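Local coordinates for protein trimethylamine-N-oxide reductase (Haemophilus influenzae, PDB 7L5I) that probably reduces S- and N-oxides, such as trimethylamine N-oxide, at a molybdenum centre carried by two bound guanosine dinucleotide cofactors, at residues A[198-201]-A[202-205]. Residues are numbered along the deposited sequence; the frame is centred on the assembly and turned at random. Where two conformers were deposited one is given.
Sequences SWES and ILES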
loop_
_atom_site.group_PDB
_atom_site.type_symbol
_atom_site.label_atom_id
_atom_site.label_comp_id
_atom_site.label_asym_id
_atom_site.label_seq_id
_atom_site.Cartn_x
_atom_site.Cartn_y
_atom_site.Cartn_z
ATOM N N SER A 198 -2.817 -21.176 -8.484
ATOM C CA SER A 198 -4.074 -20.880 -9.152
ATOM C C SER A 198 -5.264 -20.952 -8.209
ATOM O O SER A 198 -5.459 -21.929 -7.480
ATOM C CB SER A 198 -4.321 -21.851 -10.300
ATOM O OG SER A 198 -5.636 -21.672 -10.810
ATOM N N TRP A 199 -6.132 -19.951 -8.320
ATOM C CA TRP A 199 -7.400 -20.001 -7.591
ATOM C C TRP A 199 -8.242 -21.216 -7.977
ATOM O O TRP A 199 -9.011 -21.709 -7.161
ATOM C CB TRP A 199 -8.205 -18.726 -7.851
ATOM C CG TRP A 199 -8.264 -17.780 -6.680
ATOM C CD1 TRP A 199 -7.718 -16.529 -6.599
ATOM C CD2 TRP A 199 -8.907 -18.023 -5.417
ATOM N NE1 TRP A 199 -7.995 -15.977 -5.360
ATOM C CE2 TRP A 199 -8.735 -16.871 -4.633
ATOM C CE3 TRP A 199 -9.635 -19.098 -4.892
ATOM C CZ2 TRP A 199 -9.250 -16.774 -3.329
ATOM C CZ3 TRP A 199 -10.164 -18.988 -3.613
ATOM C CH2 TRP A 199 -9.945 -17.847 -2.849
ATOM N N GLU A 200 -8.133 -21.711 -9.218
ATOM C CA GLU A 200 -8.871 -22.928 -9.552
ATOM C C GLU A 200 -8.377 -24.109 -8.725
ATOM O O GLU A 200 -9.169 -24.988 -8.352
ATOM C CB GLU A 200 -8.752 -23.251 -11.043
ATOM C CG GLU A 200 -9.393 -22.196 -11.951
ATOM C CD GLU A 200 -10.921 -22.082 -11.795
ATOM O OE1 GLU A 200 -11.549 -23.000 -11.222
ATOM O OE2 GLU A 200 -11.497 -21.074 -12.270
ATOM N N SER A 201 -7.084 -24.141 -8.415
ATOM C CA SER A 201 -6.544 -25.183 -7.543
ATOM C C SER A 201 -7.072 -25.038 -6.119
ATOM O O SER A 201 -7.373 -26.040 -5.464
ATOM C CB SER A 201 -5.020 -25.122 -7.586
ATOM O OG SER A 201 -4.385 -26.076 -6.749
ATOM N N ILE A 202 -7.155 -23.798 -5.610
ATOM C CA ILE A 202 -7.722 -23.574 -4.283
ATOM C C ILE A 202 -9.174 -24.065 -4.249
ATOM O O ILE A 202 -9.584 -24.802 -3.344
ATOM C CB ILE A 202 -7.653 -22.082 -3.906
ATOM C CG1 ILE A 202 -6.226 -21.524 -3.979
ATOM C CG2 ILE A 202 -8.229 -21.846 -2.502
ATOM C CD1 ILE A 202 -5.200 -22.342 -3.288
ATOM N N LEU A 203 -9.971 -23.652 -5.237
ATOM C CA LEU A 203 -11.386 -24.009 -5.227
ATOM C C LEU A 203 -11.567 -25.514 -5.209
ATOM O O LEU A 203 -12.428 -26.039 -4.510
ATOM C CB LEU A 203 -12.083 -23.427 -6.458
ATOM C CG LEU A 203 -12.336 -21.935 -6.591
ATOM C CD1 LEU A 203 -13.101 -21.661 -7.885
ATOM C CD2 LEU A 203 -13.117 -21.434 -5.404
ATOM N N GLU A 204 -10.753 -26.222 -5.977
ATOM C CA GLU A 204 -10.882 -27.656 -6.134
ATOM C C GLU A 204 -10.302 -28.414 -4.954
ATOM O O GLU A 204 -10.871 -29.426 -4.528
ATOM C CB GLU A 204 -10.178 -28.036 -7.450
ATOM C CG GLU A 204 -10.165 -29.495 -7.792
ATOM C CD GLU A 204 -9.472 -29.749 -9.123
ATOM O OE1 GLU A 204 -8.432 -29.109 -9.389
ATOM O OE2 GLU A 204 -9.977 -30.576 -9.911
ATOM N N SER A 205 -9.187 -27.943 -4.390
ATOM C CA SER A 205 -8.409 -28.758 -3.483
ATOM C C SER A 205 -8.224 -28.214 -2.078
ATOM O O SER A 205 -7.858 -29.002 -1.205
ATOM C CB SER A 205 -7.000 -29.016 -4.058
ATOM O OG SER A 205 -7.077 -29.862 -5.189
#
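Ser198 O takes two backbone N-H groups: Ile202 N at 3.1 Å and Ser201 N in a weak bond. Ser198 is also the N-cap of the short helix 199-205. Its OG accepts from Glu200 N at 3.0 Å, a bent bond of 135°, and is hydrogen-bonded to Lys607 O as well. Leu203 N to Trp199 O, 2.9 Å, holds the next turn. Ser205 N to Ser201 O closes the last turn at 2.8 Å.

On the buried side the six-membered ring of Trp199 meets Ile202 obliquely. CZ3 lies 3.6 Å from Ile202 CG2. In the conformer given, Ile202 CG1 lies beside the backbone N (chi1 -56°), which turns the CG2 methyl anti to N and toward the ring. CG1 itself sits above one face, near the ring's border. Leu203 CD2 touches the same ring more loosely, 4.2 Å from Trp199 CE3. The bent Glu200 chain brings OE1 to 3.9 Å from Leu203 CD1, while OE2 is hydrogen-bonded to Tyr234 OH.

The helix leads into strand 208-212, the central strand of a five-stranded parallel sheet. Helix 230-240 packs against helix 199-205 through Tyr234, which stacks on Trp199, and through Phe235, edge-to-face with that ring, and Phe238. Met345 and Met347 of strand 344-348 touch Ile202 and Trp199, respectively.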